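Local coordinates for protein mitochondrial enolase superfamily member 1 (Homo sapiens, PDB 4A35) that catalyses the magnesium-dependent dehydration of L-fuconate to 2-keto-3-deoxy-L-fuconate, a step in the breakdown of L-fucose, at residues A[314-319]-A[345-351]; A[323-329]-A[351-356]. One frame throughout, in Å; residues are numbered along the deposited sequence.

Interaction 1: residues A[314-319]-A[345-351]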
loop_
_atom_site.group_PDB
_atom_site.type_symbol
_atom_site.label_atom_id
_atom_site.label_comp_id
_atom_site.label_asym_id
_atom_site.label_seq_id
_atom_site.Cartn_x
_atom_site.Cartn_y
_atom_site.Cartn_z
ATOM N N PHE A 314 4.558 10.994 2.458
ATOM C CA PHE A 314 4.656 12.465 2.372
ATOM C C PHE A 314 5.855 13.010 3.181
ATOM O O PHE A 314 6.534 13.940 2.747
ATOM C CB PHE A 314 3.373 13.124 2.836
ATOM C CG PHE A 314 2.328 13.151 1.724
ATOM C CD1 PHE A 314 2.562 13.858 0.532
ATOM C CD2 PHE A 314 1.116 12.506 1.881
ATOM C CE1 PHE A 314 1.576 13.917 -0.474
ATOM C CE2 PHE A 314 0.120 12.588 0.891
ATOM C CZ PHE A 314 0.362 13.287 -0.280
ATOM N N LYS A 315 6.094 12.460 4.354
ATOM C CA LYS A 315 7.224 12.907 5.165
ATOM C C LYS A 315 8.527 12.799 4.386
ATOM O O LYS A 315 9.292 13.752 4.332
ATOM C CB LYS A 315 7.320 12.119 6.489
ATOM C CG LYS A 315 8.634 12.422 7.262
ATOM C CD LYS A 315 8.764 11.536 8.475
ATOM C CE LYS A 315 9.246 10.101 8.150
ATOM N NZ LYS A 315 9.855 9.456 9.368
ATOM N N GLN A 316 8.744 11.675 3.730
ATOM C CA GLN A 316 10.000 11.451 2.975
ATOM C C GLN A 316 10.056 12.312 1.736
ATOM O O GLN A 316 11.135 12.802 1.414
ATOM C CB GLN A 316 10.168 9.973 2.620
ATOM C CG GLN A 316 10.365 9.111 3.925
ATOM C CD GLN A 316 10.265 7.669 3.482
ATOM O OE1 GLN A 316 11.281 7.074 3.155
ATOM N NE2 GLN A 316 9.028 7.144 3.369
ATOM N N LEU A 317 8.893 12.554 1.069
ATOM C CA LEU A 317 8.866 13.485 -0.088
ATOM C C LEU A 317 9.345 14.892 0.329
ATOM O O LEU A 317 10.097 15.543 -0.399
ATOM C CB LEU A 317 7.428 13.597 -0.675
ATOM C CG LEU A 317 6.948 12.324 -1.427
ATOM C CD1 LEU A 317 5.407 12.409 -1.677
ATOM C CD2 LEU A 317 7.755 12.128 -2.779
ATOM N N LEU A 318 8.945 15.325 1.533
ATOM C CA LEU A 318 9.342 16.632 2.088
ATOM C C LEU A 318 10.840 16.556 2.506
ATOM O O LEU A 318 11.596 17.469 2.218
ATOM C CB LEU A 318 8.437 17.002 3.265
ATOM C CG LEU A 318 6.967 17.362 2.843
ATOM C CD1 LEU A 318 6.052 17.393 4.045
ATOM C CD2 LEU A 318 6.940 18.696 2.072
ATOM N N GLN A 319 11.236 15.479 3.200
ATOM C CA GLN A 319 12.642 15.281 3.650
ATOM C C GLN A 319 13.648 15.318 2.481
ATOM O O GLN A 319 14.682 15.982 2.592
ATOM C CB GLN A 319 12.804 13.980 4.403
ATOM C CG GLN A 319 12.238 14.066 5.803
ATOM C CD GLN A 319 12.278 12.725 6.493
ATOM O OE1 GLN A 319 11.905 11.701 5.924
ATOM N NE2 GLN A 319 12.815 12.703 7.711
ATOM N N MET A 345 2.860 19.070 8.270
ATOM C CA MET A 345 4.234 18.786 7.801
ATOM C C MET A 345 4.612 19.692 6.618
ATOM O O MET A 345 5.701 20.232 6.595
ATOM C CB MET A 345 4.396 17.314 7.365
ATOM C CG MET A 345 4.490 16.329 8.555
ATOM S SD MET A 345 5.014 14.687 8.015
ATOM C CE MET A 345 3.570 14.204 6.982
ATOM N N ALA A 346 3.664 19.916 5.651
ATOM C CA ALA A 346 3.943 20.745 4.469
ATOM C C ALA A 346 4.269 22.182 4.919
ATOM O O ALA A 346 5.170 22.792 4.368
ATOM C CB ALA A 346 2.708 20.744 3.555
ATOM N N LYS A 347 3.528 22.723 5.909
ATOM C CA LYS A 347 3.834 24.081 6.446
ATOM C C LYS A 347 5.234 24.099 7.135
ATOM O O LYS A 347 6.014 25.035 6.910
ATOM C CB LYS A 347 2.732 24.534 7.431
ATOM C CG LYS A 347 2.932 25.939 8.044
ATOM C CD LYS A 347 3.288 27.024 7.023
ATOM C CE LYS A 347 3.295 28.336 7.745
ATOM N NZ LYS A 347 4.036 29.348 6.946
ATOM N N LYS A 348 5.511 23.093 7.985
ATOM C CA LYS A 348 6.804 22.907 8.693
ATOM C C LYS A 348 7.973 22.941 7.670
ATOM O O LYS A 348 8.977 23.628 7.916
ATOM C CB LYS A 348 6.800 21.587 9.513
ATOM C CG LYS A 348 8.098 21.332 10.317
ATOM C CD LYS A 348 8.074 22.031 11.691
ATOM C CE LYS A 348 9.424 22.147 12.390
ATOM N NZ LYS A 348 10.019 20.839 12.668
ATOM N N PHE A 349 7.775 22.318 6.474
ATOM C CA PHE A 349 8.757 22.315 5.392
ATOM C C PHE A 349 8.578 23.504 4.406
ATOM O O PHE A 349 9.325 23.590 3.409
ATOM C CB PHE A 349 8.669 20.978 4.623
ATOM C CG PHE A 349 9.363 19.834 5.321
ATOM C CD1 PHE A 349 8.692 19.070 6.285
ATOM C CD2 PHE A 349 10.691 19.512 5.019
ATOM C CE1 PHE A 349 9.351 18.009 6.945
ATOM C CE2 PHE A 349 11.348 18.449 5.669
ATOM C CZ PHE A 349 10.672 17.691 6.615
ATOM N N GLU A 350 7.549 24.392 4.650
ATOM C CA GLU A 350 7.261 25.544 3.783
ATOM C C GLU A 350 7.038 25.119 2.297
ATOM O O GLU A 350 7.587 25.724 1.366
ATOM C CB GLU A 350 8.366 26.636 3.915
ATOM C CG GLU A 350 8.336 27.334 5.260
ATOM C CD GLU A 350 7.083 28.146 5.552
ATOM O OE1 GLU A 350 6.372 28.551 4.602
ATOM O OE2 GLU A 350 6.855 28.440 6.744
ATOM N N ILE A 351 6.249 24.049 2.105
ATOM C CA ILE A 351 5.895 23.507 0.795
ATOM C C ILE A 351 4.388 23.773 0.574
ATOM O O ILE A 351 3.577 23.438 1.447
ATOM C CB ILE A 351 6.276 22.000 0.629
ATOM C CG1 ILE A 351 7.860 21.858 0.619
ATOM C CG2 ILE A 351 5.672 21.400 -0.610
ATOM C CD1 ILE A 351 8.587 22.600 -0.563
#
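L318 meets the F349 ring through its CB, which stands over the centre of one face, 3.6 Å from the centroid and only 11° off the normal, a CH-pi contact. The two branches of L318 then part company. CD1 turns to the other helix and rests 3.7 Å from M345 CB, while CD2 reaches I351 CG1 at 3.6 Å, the L318 and I351 side chains running past each other in opposite directions. With CG placed beside the backbone N (chi1 -70°), the leucine fork can straddle both partners. Nearer the start of segment 314-319, M345 SD lies 3.8 Å from K315 CB, and a bend at chi3 (-66°) turns CE toward F314 CB. One residue beyond L318, Q319 sends CG to 4.0 Å from F349 CZ, its amide plane nearly perpendicular to the ring.

Behind this apolar layer the backbone sets the positions. Helix 335-348 stops in a Schellman motif in which E350 takes a positive phi, and I351 N returns to A346 O at 2.8 Å; this turn delivers F349 and I351 to L318 together. The amine of K315 leads away to D158 and to D284 of the second subunit, so one side of the helix belongs to the dimer interface. The whole is the packing of two successive outer helices, 311-319 and 335-348, around the barrel of the enolase superfamily.

Interaction 2: residues A[323-329]-A[351-356]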
loop_
_atom_site.group_PDB
_atom_site.type_symbol
_atom_site.label_atom_id
_atom_site.label_comp_id
_atom_site.label_asym_id
_atom_site.label_seq_id
_atom_site.Cartn_x
_atom_site.Cartn_y
_atom_site.Cartn_z
ATOM N N LEU A 323 9.453 17.447 -4.112
ATOM C CA LEU A 323 8.283 18.015 -4.806
ATOM C C LEU A 323 8.167 19.543 -4.521
ATOM O O LEU A 323 8.535 20.008 -3.437
ATOM C CB LEU A 323 6.980 17.256 -4.416
ATOM C CG LEU A 323 6.348 17.478 -2.998
ATOM C CD1 LEU A 323 5.166 16.516 -2.777
ATOM C CD2 LEU A 323 7.375 17.341 -1.837
ATOM N N GLN A 324 7.657 20.279 -5.476
ATOM C CA GLN A 324 7.433 21.729 -5.315
ATOM C C GLN A 324 5.975 21.998 -4.896
ATOM O O GLN A 324 5.682 23.082 -4.388
ATOM C CB GLN A 324 7.764 22.493 -6.616
ATOM C CG GLN A 324 9.277 22.655 -6.865
ATOM C CD GLN A 324 10.044 21.341 -6.902
ATOM O OE1 GLN A 324 9.816 20.466 -7.752
ATOM N NE2 GLN A 324 10.938 21.137 -5.931
ATOM N N PHE A 325 5.054 21.045 -5.173
ATOM C CA PHE A 325 3.616 21.185 -4.851
ATOM C C PHE A 325 3.135 19.863 -4.314
ATOM O O PHE A 325 3.363 18.806 -4.939
ATOM C CB PHE A 325 2.796 21.548 -6.100
ATOM C CG PHE A 325 3.342 22.744 -6.857
ATOM C CD1 PHE A 325 4.299 22.574 -7.867
ATOM C CD2 PHE A 325 2.836 24.023 -6.623
ATOM C CE1 PHE A 325 4.743 23.671 -8.632
ATOM C CE2 PHE A 325 3.293 25.120 -7.374
ATOM C CZ PHE A 325 4.249 24.937 -8.368
ATOM N N LEU A 326 2.555 19.916 -3.123
ATOM C CA LEU A 326 2.139 18.674 -2.438
ATOM C C LEU A 326 0.659 18.512 -2.588
ATOM O O LEU A 326 -0.108 19.361 -2.155
ATOM C CB LEU A 326 2.599 18.761 -0.959
ATOM C CG LEU A 326 2.418 17.464 -0.131
ATOM C CD1 LEU A 326 3.412 17.434 1.034
ATOM C CD2 LEU A 326 0.963 17.375 0.428
ATOM N N GLN A 327 0.236 17.356 -3.131
ATOM C CA GLN A 327 -1.189 17.181 -3.411
ATOM C C GLN A 327 -1.846 16.208 -2.444
ATOM O O GLN A 327 -1.836 15.011 -2.678
ATOM C CB GLN A 327 -1.356 16.728 -4.875
ATOM C CG GLN A 327 -0.663 17.804 -5.773
ATOM C CD GLN A 327 -0.569 17.442 -7.184
ATOM O OE1 GLN A 327 0.001 16.400 -7.531
ATOM N NE2 GLN A 327 -1.098 18.321 -8.028
ATOM N N ILE A 328 -2.503 16.758 -1.417
ATOM C CA ILE A 328 -3.271 15.928 -0.505
ATOM C C ILE A 328 -4.513 15.364 -1.211
ATOM O O ILE A 328 -4.981 15.905 -2.211
ATOM C CB ILE A 328 -3.696 16.712 0.778
ATOM C CG1 ILE A 328 -4.654 17.899 0.469
ATOM C CG2 ILE A 328 -2.457 17.024 1.711
ATOM C CD1 ILE A 328 -5.372 18.600 1.777
ATOM N N ASP A 329 -5.029 14.249 -0.682
ATOM C CA ASP A 329 -6.282 13.688 -1.141
ATOM C C ASP A 329 -7.107 13.325 0.108
ATOM O O ASP A 329 -6.598 12.697 1.047
ATOM C CB ASP A 329 -6.100 12.494 -2.069
ATOM C CG ASP A 329 -7.487 12.062 -2.559
ATOM O OD1 ASP A 329 -7.962 12.625 -3.561
ATOM O OD2 ASP A 329 -8.105 11.186 -1.913
ATOM N N ILE A 351 6.249 24.049 2.105
ATOM C CA ILE A 351 5.895 23.507 0.795
ATOM C C ILE A 351 4.388 23.773 0.574
ATOM O O ILE A 351 3.577 23.438 1.447
ATOM C CB ILE A 351 6.276 22.000 0.629
ATOM C CG1 ILE A 351 7.860 21.858 0.619
ATOM C CG2 ILE A 351 5.672 21.400 -0.610
ATOM C CD1 ILE A 351 8.587 22.600 -0.563
ATOM N N PRO A 352 4.000 24.354 -0.585
ATOM C CA PRO A 352 2.555 24.636 -0.823
ATOM C C PRO A 352 1.751 23.378 -1.093
ATOM O O PRO A 352 2.206 22.451 -1.785
ATOM C CB PRO A 352 2.564 25.548 -2.067
ATOM C CG PRO A 352 3.804 25.135 -2.834
ATOM C CD PRO A 352 4.826 24.829 -1.721
ATOM N N VAL A 353 0.508 23.375 -0.561
ATOM C CA VAL A 353 -0.421 22.271 -0.747
ATOM C C VAL A 353 -1.423 22.690 -1.848
ATOM O O VAL A 353 -2.087 23.754 -1.749
ATOM C CB VAL A 353 -1.141 21.831 0.576
ATOM C CG1 VAL A 353 -2.198 20.752 0.337
ATOM C CG2 VAL A 353 -0.134 21.350 1.616
ATOM N N CYS A 354 -1.556 21.815 -2.855
ATOM C CA CYS A 354 -2.484 21.966 -4.012
ATOM C C CYS A 354 -3.328 20.711 -4.087
ATOM O O CYS A 354 -2.911 19.685 -4.650
ATOM C CB CYS A 354 -1.704 22.201 -5.298
ATOM S SG CYS A 354 -0.818 23.783 -5.318
ATOM N N PRO A 355 -4.484 20.705 -3.411
ATOM C CA PRO A 355 -5.216 19.430 -3.282
ATOM C C PRO A 355 -5.602 18.773 -4.607
ATOM O O PRO A 355 -5.881 19.460 -5.606
ATOM C CB PRO A 355 -6.502 19.841 -2.539
ATOM C CG PRO A 355 -6.062 20.986 -1.695
ATOM C CD PRO A 355 -5.089 21.774 -2.571
ATOM N N HIS A 356 -5.663 17.440 -4.583
ATOM C CA HIS A 356 -6.242 16.676 -5.656
ATOM C C HIS A 356 -7.759 16.663 -5.426
ATOM O O HIS A 356 -8.242 16.600 -4.281
ATOM C CB HIS A 356 -5.664 15.231 -5.694
ATOM C CG HIS A 356 -6.437 14.262 -6.547
ATOM N ND1 HIS A 356 -7.280 13.297 -5.976
ATOM C CD2 HIS A 356 -6.460 14.110 -7.890
ATOM C CE1 HIS A 356 -7.773 12.596 -6.992
ATOM N NE2 HIS A 356 -7.300 13.032 -8.156
HETATM O O HOH W 1 -3.900 19.377 -7.643
HETATM O O HOH W 2 -9.424 14.797 -2.498
#
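The H356 ring is met at its edge by D329: OD1 lies practically in the ring plane and accepts from ND1 at 2.6 Å, although the donor reaches the carboxylate on its anti side, 28° out of plane. Carboxylate and ring are turned 43° apart. Both side chains swing anti to their backbone N (chi1 -176° in D329), which lays them alongside each other, and D329 OD2 is held by C331 N. The F325 ring is approached obliquely, by C354 SG at 3.9 Å from CD2 and by the P352 ring.

Between these ends strand 325-326 runs beside the extended segment 351-356, which takes the next strand's place in the enolase-type TIM barrel, joined by a parallel bridge at L326 and V353: L326 N gives a nearly straight bond to P352 O, and L326 O takes C354 N from above its carbonyl plane. Further on, H356 N bonds to I328 O at 2.9 Å. I328 CG1 packs against V353 CG1 at 3.8 Å and against the P355 ring, facing the outer helices. Q327 turns to the barrel mouth, where its amide bonds E277, a magnesium ligand.

H356, predicted to be an active-site residue, also touches the magnesium ligand E306; a leucine here would remove the ND1 donor and probably leave D329 OD1 without its imidazole mate. Water 2 bridges H356 O and, weakly, the same D329 OD1.

Overall arrangement
Read from the N terminus, the chain passes along helix 311-319, enters strand 325-326 and its extension to D329, returns along the outside of the barrel in helix 335-348, and turns back at I351 into 351-356. Interaction 1 closes the loop from the first helix to the end of the second; interaction 2 the one from the strand to the returning segment. Their segments alternate, so the two loops cross, sharing I351. The join is a helix layer set on the barrel wall: F314 CE1 meets L326 CD2 at 3.6 Å, and A346 CB meets V353 CG2 at 3.5 Å. Interaction 1 thus ties outer helix to outer helix, and interaction 2 barrel strand to the extended segment beside it, leading inward to the magnesium site.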